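Local atomic coordinates of mortality factor 4-like protein 1 (Homo sapiens, PDB entry 2F5K), a protein that reads chromatin by binding methylated histone H3 through its chromo domain, and so probably takes part in gene regulation. Residues Gly26-Cys31 with Glu39-Lys44; Tyr54-Ser59 with Glu67-Ser72. All blocks are in the same frame, centred on the assembly; numbering follows the deposited sequence.

Contact 1 of 2, residues Gly26-Cys31 with Glu39-Lys44; sequences GERVLC and EAKCVK
Both NE and NH2 of R28 reach one carboxylate oxygen, OE2 of E39. R28 NE and NH2 each lie 2.6 Å from E39 OE2, forming a salt bridge made of two short but weak hydrogen bonds that are bent to about 120° at the hydrogen. OE2 thus sits at the edge of the guanidinium, and the carboxylate plane is turned 48° against it. The pair spans the two strands of a β hairpin in the chromo barrel, on the face that carries R28, L30, E39 and K41; strands 28-32 and 37-48 run antiparallel here. R28 has CG anti to its backbone N (chi1 171°) and stays extended as far as NE, bringing the guanidinium to the neighbouring strand. K41, the cross-strand partner of R28, bends at chi2 and brings its NZ within 3.9 Å of R28 CB; this amine lies near R28 NE, so E39 probably offsets two crowded positive charges. An alanine in place of E39 would probably leave the R28 guanidinium without its carboxylate mate and freer to turn, with the K41 charge beside it less well balanced.

L30 shares this face, its CD2 resting 4.0 Å from E39 CA, while its side chain also meets N81 and Q85 of helix 79-98. In the backbone, V29 and A40 form the hydrogen-bonded pair, V29 N donating to A40 O and A40 N giving a weaker bond back to V29 O. Farther along, C42 is held through both its backbone N and its O: C42 N donates to E27 O at 3.1 Å, and C42 O accepts from G26 N at 2.7 Å. The backbone turn at G26 would jam a side chain against the preceding carbonyl O. On the opposite, buried face, C31 CB lies 4.1 Å from A40 CB.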
ATOM      1  N   GLY A  26       3.706  11.050  -6.172  1.00 54.99           N
ATOM      2  CA  GLY A  26       3.757  10.537  -7.523  1.00 54.09           C
ATOM      3  C   GLY A  26       4.243   9.098  -7.582  1.00 52.84           C
ATOM      4  O   GLY A  26       3.893   8.374  -8.497  1.00 52.52           O
ATOM      5  N   GLU A  27       5.012   8.675  -6.582  1.00 51.95           N
ATOM      6  CA  GLU A  27       5.616   7.342  -6.613  1.00 50.94           C
ATOM      7  C   GLU A  27       4.616   6.207  -6.708  1.00 49.83           C
ATOM      8  O   GLU A  27       3.730   6.087  -5.878  1.00 50.29           O
ATOM      9  CB  GLU A  27       6.536   7.109  -5.411  1.00 51.11           C
ATOM     10  CG  GLU A  27       7.334   5.828  -5.510  1.00 52.03           C
ATOM     11  CD  GLU A  27       8.296   5.682  -4.361  1.00 53.84           C
ATOM     12  OE1 GLU A  27       8.391   6.610  -3.552  1.00 56.14           O
ATOM     13  OE2 GLU A  27       8.961   4.651  -4.266  1.00 54.21           O
ATOM     14  N   ARG A  28       4.762   5.380  -7.735  1.00 47.88           N
ATOM     15  CA  ARG A  28       3.967   4.193  -7.834  1.00 46.80           C
ATOM     16  C   ARG A  28       4.439   3.292  -6.684  1.00 45.22           C
ATOM     17  O   ARG A  28       5.642   3.150  -6.465  1.00 44.68           O
ATOM     18  CB  ARG A  28       4.190   3.530  -9.186  1.00 47.14           C
ATOM     19  CG  ARG A  28       3.581   2.168  -9.338  1.00 48.89           C
ATOM     20  CD  ARG A  28       3.784   1.620 -10.751  1.00 52.93           C
ATOM     21  NE  ARG A  28       2.838   0.584 -11.145  1.00 56.15           N
ATOM     22  CZ  ARG A  28       2.956  -0.124 -12.266  1.00 59.08           C
ATOM     23  NH1 ARG A  28       3.978   0.117 -13.076  1.00 59.58           N
ATOM     24  NH2 ARG A  28       2.066  -1.070 -12.588  1.00 60.26           N
ATOM     25  N   VAL A  29       3.494   2.675  -5.975  1.00 43.36           N
ATOM     26  CA  VAL A  29       3.809   1.925  -4.763  1.00 41.70           C
ATOM     27  C   VAL A  29       2.918   0.725  -4.548  1.00 39.69           C
ATOM     28  O   VAL A  29       1.952   0.482  -5.262  1.00 38.97           O
ATOM     29  CB  VAL A  29       3.693   2.865  -3.502  1.00 42.47           C
ATOM     30  CG1 VAL A  29       3.497   2.080  -2.231  1.00 44.35           C
ATOM     31  CG2 VAL A  29       4.891   3.836  -3.384  1.00 41.58           C
ATOM     32  N   LEU A  30       3.250  -0.061  -3.554  1.00 38.58           N
ATOM     33  CA  LEU A  30       2.382  -1.166  -3.225  1.00 38.46           C
ATOM     34  C   LEU A  30       1.913  -0.809  -1.867  1.00 38.57           C
ATOM     35  O   LEU A  30       2.707  -0.443  -1.009  1.00 39.88           O
ATOM     36  CB  LEU A  30       3.119  -2.486  -3.210  1.00 37.89           C
ATOM     37  CG  LEU A  30       3.631  -2.948  -4.576  1.00 37.10           C
ATOM     38  CD1 LEU A  30       4.522  -4.185  -4.375  1.00 37.16           C
ATOM     39  CD2 LEU A  30       2.461  -3.293  -5.440  1.00 34.42           C
ATOM     40  N   CYS A  31       0.626  -0.895  -1.640  1.00 37.60           N
ATOM     41  CA  CYS A  31       0.145  -0.476  -0.362  1.00 37.77           C
ATOM     42  C   CYS A  31      -0.723  -1.547   0.204  1.00 38.16           C
ATOM     43  O   CYS A  31      -1.515  -2.131  -0.515  1.00 38.69           O
ATOM     44  CB  CYS A  31      -0.658   0.829  -0.501  1.00 37.33           C
ATOM     45  SG  CYS A  31      -1.135   1.563   1.080  1.00 36.55           S
ATOM     46  N   GLU A  39      -1.483  -2.170  -5.977  1.00 42.76           N
ATOM     47  CA  GLU A  39      -0.716  -1.164  -6.652  1.00 44.15           C
ATOM     48  C   GLU A  39      -1.334   0.149  -6.262  1.00 44.64           C
ATOM     49  O   GLU A  39      -2.526   0.211  -5.997  1.00 44.20           O
ATOM     50  CB  GLU A  39      -0.776  -1.372  -8.152  1.00 44.46           C
ATOM     51  CG  GLU A  39       0.119  -0.448  -8.948  1.00 45.16           C
ATOM     52  CD  GLU A  39       0.017  -0.706 -10.447  1.00 46.17           C
ATOM     53  OE1 GLU A  39      -0.248  -1.845 -10.862  1.00 47.35           O
ATOM     54  OE2 GLU A  39       0.219   0.231 -11.216  1.00 46.44           O
ATOM     55  N   ALA A  40      -0.538   1.201  -6.198  1.00 45.94           N
ATOM     56  CA  ALA A  40      -1.080   2.455  -5.753  1.00 47.83           C
ATOM     57  C   ALA A  40      -0.121   3.570  -6.006  1.00 49.57           C
ATOM     58  O   ALA A  40       1.052   3.318  -6.303  1.00 49.85           O
ATOM     59  CB  ALA A  40      -1.412   2.386  -4.270  1.00 47.48           C
ATOM     60  N   LYS A  41      -0.634   4.792  -5.859  1.00 51.53           N
ATOM     61  CA  LYS A  41       0.122   6.030  -6.028  1.00 54.36           C
ATOM     62  C   LYS A  41       0.170   6.832  -4.723  1.00 55.50           C
ATOM     63  O   LYS A  41      -0.799   6.889  -3.962  1.00 55.37           O
ATOM     64  CB  LYS A  41      -0.523   6.911  -7.115  1.00 54.90           C
ATOM     65  CG  LYS A  41       0.276   7.025  -8.378  1.00 57.85           C
ATOM     66  CD  LYS A  41       0.434   5.642  -9.051  1.00 61.99           C
ATOM     67  CE  LYS A  41       1.012   5.767 -10.459  1.00 64.18           C
ATOM     68  NZ  LYS A  41       0.978   4.458 -11.199  1.00 65.67           N
ATOM     69  N   CYS A  42       1.306   7.464  -4.485  1.00 57.15           N
ATOM     70  CA  CYS A  42       1.476   8.303  -3.325  1.00 59.24           C
ATOM     71  C   CYS A  42       1.091   9.746  -3.689  1.00 60.15           C
ATOM     72  O   CYS A  42       1.919  10.526  -4.168  1.00 59.80           O
ATOM     73  CB  CYS A  42       2.925   8.231  -2.865  1.00 59.62           C
ATOM     74  SG  CYS A  42       3.328   9.412  -1.562  1.00 62.96           S
ATOM     75  N   VAL A  43      -0.173  10.088  -3.484  1.00 61.41           N
ATOM     76  CA  VAL A  43      -0.656  11.426  -3.834  1.00 62.79           C
ATOM     77  C   VAL A  43      -0.121  12.495  -2.889  1.00 63.68           C
ATOM     78  O   VAL A  43       0.321  13.546  -3.332  1.00 63.83           O
ATOM     79  CB  VAL A  43      -2.196  11.493  -3.875  1.00 62.68           C
ATOM     80  CG1 VAL A  43      -2.656  12.891  -4.263  1.00 63.35           C
ATOM     81  CG2 VAL A  43      -2.748  10.481  -4.846  1.00 62.35           C
ATOM     82  N   LYS A  44      -0.145  12.219  -1.588  1.00 65.18           N
ATOM     83  CA  LYS A  44       0.323  13.190  -0.594  1.00 66.64           C
ATOM     84  C   LYS A  44       1.240  12.595   0.481  1.00 67.62           C
ATOM     85  O   LYS A  44       1.136  11.419   0.835  1.00 67.36           O
ATOM     86  CB  LYS A  44      -0.866  13.886   0.088  1.00 66.68           C
ATOM     87  CG  LYS A  44      -1.724  14.768  -0.820  1.00 66.53           C
ATOM     88  CD  LYS A  44      -2.765  15.573  -0.027  1.00 66.25           C
ATOM     89  CE  LYS A  44      -3.914  16.072  -0.921  1.00 65.24           C
ATOM     90  NZ  LYS A  44      -5.053  16.611  -0.128  1.00 64.16           N
TER

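Contact 2 of 2, residues Tyr54-Ser59 with Glu67-Ser72; sequences YFIHYS and EWVPES
One face of the W68 indole is covered by F55, whose CB stands 3.4 Å from the centroid of the six-membered ring, almost on its normal. The phenyl ring continues over the five-membered ring, F55 CD1 coming to 3.3 Å from W68 NE1, but the two planes are inclined at 43° and the pair is oblique. F55 CG lies anti to its backbone N (chi1 -177°), which carries the ring across the indole; K44 adds a cation-pi contact to F55. On the other side of the sheet the Y58 ring carries I56 CD1 over the centre of one face, 3.1 Å above the plane, while E67 CG approaches its edge at CE1.

F55 and W68 form the non-hydrogen-bonded pair of an antiparallel β hairpin in the chromo barrel, flanked by the hydrogen-bonded pairs Y54-V69 and I56-E67. I56 N donates to E67 O at 2.7 Å, and E67 N returns a bond to I56 O. Inside, I56 CG2 packs against V69 CB at 4.1 Å.

The Y54 ring meets E71 CA at its edge, and Y54 OH donates to E71 OE1 at 2.6 Å, arriving on the anti side of the carboxylate. F23 N also bonds this hydroxyl, and K22 N the same carboxylate oxygen.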
ATOM      1  N   TYR A  54       0.966   8.986   4.646  1.00 66.82           N
ATOM      2  CA  TYR A  54       0.811   9.092   3.205  1.00 64.21           C
ATOM      3  C   TYR A  54      -0.632   9.031   2.790  1.00 62.47           C
ATOM      4  O   TYR A  54      -1.392   8.177   3.249  1.00 62.76           O
ATOM      5  CB  TYR A  54       1.565   7.981   2.485  1.00 63.74           C
ATOM      6  CG  TYR A  54       3.050   8.037   2.676  1.00 62.51           C
ATOM      7  CD1 TYR A  54       3.669   7.257   3.637  1.00 61.10           C
ATOM      8  CD2 TYR A  54       3.833   8.874   1.900  1.00 61.50           C
ATOM      9  CE1 TYR A  54       5.017   7.288   3.813  1.00 60.16           C
ATOM     10  CE2 TYR A  54       5.189   8.919   2.067  1.00 60.77           C
ATOM     11  CZ  TYR A  54       5.782   8.121   3.025  1.00 59.90           C
ATOM     12  OH  TYR A  54       7.144   8.166   3.204  1.00 58.55           O
ATOM     13  N   PHE A  55      -1.018   9.941   1.917  1.00 60.10           N
ATOM     14  CA  PHE A  55      -2.363   9.886   1.387  1.00 57.88           C
ATOM     15  C   PHE A  55      -2.269   9.055   0.116  1.00 56.26           C
ATOM     16  O   PHE A  55      -1.425   9.315  -0.747  1.00 55.42           O
ATOM     17  CB  PHE A  55      -2.913  11.293   1.133  1.00 57.60           C
ATOM     18  CG  PHE A  55      -4.331  11.305   0.645  1.00 57.26           C
ATOM     19  CD1 PHE A  55      -5.357  10.840   1.446  1.00 57.39           C
ATOM     20  CD2 PHE A  55      -4.634  11.770  -0.629  1.00 56.86           C
ATOM     21  CE1 PHE A  55      -6.690  10.843   0.985  1.00 58.12           C
ATOM     22  CE2 PHE A  55      -5.952  11.777  -1.110  1.00 56.91           C
ATOM     23  CZ  PHE A  55      -6.985  11.311  -0.306  1.00 57.24           C
ATOM     24  N   ILE A  56      -3.113   8.036  -0.008  1.00 54.82           N
ATOM     25  CA  ILE A  56      -2.979   7.193  -1.181  1.00 53.90           C
ATOM     26  C   ILE A  56      -4.218   6.922  -2.036  1.00 53.62           C
ATOM     27  O   ILE A  56      -5.351   6.767  -1.549  1.00 53.79           O
ATOM     28  CB  ILE A  56      -2.289   5.849  -0.839  1.00 53.79           C
ATOM     29  CG1 ILE A  56      -3.301   4.733  -0.745  1.00 53.22           C
ATOM     30  CG2 ILE A  56      -1.413   5.927   0.434  1.00 52.93           C
ATOM     31  CD1 ILE A  56      -2.789   3.484  -1.319  1.00 53.66           C
ATOM     32  N   HIS A  57      -3.979   6.832  -3.327  1.00 52.64           N
ATOM     33  CA  HIS A  57      -5.028   6.438  -4.230  1.00 52.86           C
ATOM     34  C   HIS A  57      -4.687   5.046  -4.717  1.00 52.53           C
ATOM     35  O   HIS A  57      -3.612   4.815  -5.265  1.00 52.28           O
ATOM     36  CB  HIS A  57      -5.152   7.401  -5.418  1.00 52.72           C
ATOM     37  CG  HIS A  57      -5.885   6.811  -6.577  1.00 53.67           C
ATOM     38  ND1 HIS A  57      -5.264   6.500  -7.768  1.00 54.65           N
ATOM     39  CD2 HIS A  57      -7.179   6.436  -6.718  1.00 54.61           C
ATOM     40  CE1 HIS A  57      -6.148   5.968  -8.594  1.00 54.83           C
ATOM     41  NE2 HIS A  57      -7.318   5.921  -7.983  1.00 54.64           N
ATOM     42  N   TYR A  58      -5.589   4.110  -4.497  1.00 52.60           N
ATOM     43  CA  TYR A  58      -5.336   2.776  -4.964  1.00 53.57           C
ATOM     44  C   TYR A  58      -5.694   2.762  -6.441  1.00 54.94           C
ATOM     45  O   TYR A  58      -6.804   3.176  -6.834  1.00 54.21           O
ATOM     46  CB  TYR A  58      -6.130   1.764  -4.163  1.00 53.06           C
ATOM     47  CG  TYR A  58      -5.759   1.748  -2.687  1.00 53.61           C
ATOM     48  CD1 TYR A  58      -6.306   2.687  -1.802  1.00 53.10           C
ATOM     49  CD2 TYR A  58      -4.855   0.795  -2.172  1.00 52.05           C
ATOM     50  CE1 TYR A  58      -5.988   2.667  -0.448  1.00 52.80           C
ATOM     51  CE2 TYR A  58      -4.534   0.773  -0.836  1.00 51.41           C
ATOM     52  CZ  TYR A  58      -5.094   1.720   0.023  1.00 52.26           C
ATOM     53  OH  TYR A  58      -4.795   1.723   1.351  1.00 51.07           O
ATOM     54  N   SER A  59      -4.737   2.321  -7.256  1.00 56.23           N
ATOM     55  CA  SER A  59      -4.931   2.319  -8.691  1.00 58.00           C
ATOM     56  C   SER A  59      -6.043   1.405  -9.139  1.00 59.22           C
ATOM     57  O   SER A  59      -6.203   0.284  -8.660  1.00 58.46           O
ATOM     58  CB  SER A  59      -3.636   2.047  -9.451  1.00 58.05           C
ATOM     59  OG  SER A  59      -2.878   1.063  -8.807  1.00 59.59           O
ATOM     60  N   GLU A  67      -7.106   7.011   0.886  1.00 62.43           N
ATOM     61  CA  GLU A  67      -6.963   7.135   2.329  1.00 60.65           C
ATOM     62  C   GLU A  67      -5.576   7.478   2.847  1.00 59.52           C
ATOM     63  O   GLU A  67      -4.575   7.389   2.134  1.00 58.62           O
ATOM     64  CB  GLU A  67      -7.433   5.854   3.020  1.00 60.59           C
ATOM     65  CG  GLU A  67      -6.808   4.570   2.500  1.00 60.06           C
ATOM     66  CD  GLU A  67      -6.914   3.456   3.519  1.00 60.08           C
ATOM     67  OE1 GLU A  67      -7.010   2.267   3.164  1.00 57.56           O
ATOM     68  OE2 GLU A  67      -6.913   3.785   4.713  1.00 62.70           O
ATOM     69  N   TRP A  68      -5.540   7.884   4.112  1.00 58.15           N
ATOM     70  CA  TRP A  68      -4.284   8.162   4.773  1.00 57.18           C
ATOM     71  C   TRP A  68      -3.762   6.862   5.329  1.00 56.11           C
ATOM     72  O   TRP A  68      -4.539   6.022   5.799  1.00 56.48           O
ATOM     73  CB  TRP A  68      -4.472   9.192   5.860  1.00 57.49           C
ATOM     74  CG  TRP A  68      -4.739  10.498   5.261  1.00 57.79           C
ATOM     75  CD1 TRP A  68      -5.966  11.028   4.964  1.00 57.58           C
ATOM     76  CD2 TRP A  68      -3.774  11.445   4.823  1.00 57.44           C
ATOM     77  NE1 TRP A  68      -5.814  12.264   4.390  1.00 57.15           N
ATOM     78  CE2 TRP A  68      -4.477  12.546   4.295  1.00 57.57           C
ATOM     79  CE3 TRP A  68      -2.379  11.492   4.845  1.00 57.24           C
ATOM     80  CZ2 TRP A  68      -3.835  13.663   3.782  1.00 57.41           C
ATOM     81  CZ3 TRP A  68      -1.752  12.584   4.343  1.00 57.96           C
ATOM     82  CH2 TRP A  68      -2.478  13.668   3.823  1.00 58.43           C
ATOM     83  N   VAL A  69      -2.453   6.677   5.245  1.00 54.31           N
ATOM     84  CA  VAL A  69      -1.851   5.406   5.620  1.00 52.73           C
ATOM     85  C   VAL A  69      -0.545   5.723   6.304  1.00 50.87           C
ATOM     86  O   VAL A  69       0.112   6.682   5.939  1.00 51.24           O
ATOM     87  CB  VAL A  69      -1.637   4.553   4.336  1.00 52.98           C
ATOM     88  CG1 VAL A  69      -0.205   4.076   4.190  1.00 53.00           C
ATOM     89  CG2 VAL A  69      -2.608   3.421   4.276  1.00 53.45           C
ATOM     90  N   PRO A  70      -0.198   5.005   7.364  1.00 49.32           N
ATOM     91  CA  PRO A  70       1.120   5.203   7.977  1.00 48.07           C
ATOM     92  C   PRO A  70       2.172   4.587   7.059  1.00 46.63           C
ATOM     93  O   PRO A  70       1.822   3.762   6.226  1.00 45.32           O
ATOM     94  CB  PRO A  70       1.012   4.446   9.297  1.00 47.66           C
ATOM     95  CG  PRO A  70       0.026   3.418   9.022  1.00 48.82           C
ATOM     96  CD  PRO A  70      -1.022   4.055   8.126  1.00 49.46           C
ATOM     97  N   GLU A  71       3.423   5.011   7.189  1.00 45.66           N
ATOM     98  CA  GLU A  71       4.491   4.484   6.353  1.00 45.18           C
ATOM     99  C   GLU A  71       4.584   2.957   6.327  1.00 44.43           C
ATOM    100  O   GLU A  71       4.785   2.353   5.274  1.00 44.34           O
ATOM    101  CB  GLU A  71       5.829   5.012   6.804  1.00 45.23           C
ATOM    102  CG  GLU A  71       6.883   4.830   5.745  1.00 46.17           C
ATOM    103  CD  GLU A  71       8.001   5.820   5.900  1.00 47.12           C
ATOM    104  OE1 GLU A  71       8.185   6.656   4.992  1.00 47.23           O
ATOM    105  OE2 GLU A  71       8.681   5.753   6.933  1.00 48.39           O
ATOM    106  N   SER A  72       4.434   2.342   7.488  1.00 43.10           N
ATOM    107  CA  SER A  72       4.548   0.891   7.591  1.00 42.80           C
ATOM    108  C   SER A  72       3.599   0.138   6.646  1.00 42.20           C
ATOM    109  O   SER A  72       3.723  -1.079   6.474  1.00 42.99           O
ATOM    110  CB  SER A  72       4.321   0.431   9.033  1.00 42.31           C
ATOM    111  OG  SER A  72       2.976   0.689   9.431  1.00 43.08           O
TER

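Both strands of contact 1 precede those of contact 2 in the chain, and the centres of the two contacts lie about 7 Å apart. Each lies within a hairpin of the same five-stranded antiparallel sheet, and strands 37-48 and 51-58, neighbours in the sheet, join the two. K44 O lies 2.8 Å from F55 N in a probable hydrogen bond across this seam, beside a classic β bulge where V43 and K44 both face F55. Inside the barrel, A40 CB comes to 3.4 Å from I56 CD1, and C31 touches I56, Y58 and V69, merging the interiors of both hairpins. The result is one compact chromo barrel, the module that binds methylated histone H3.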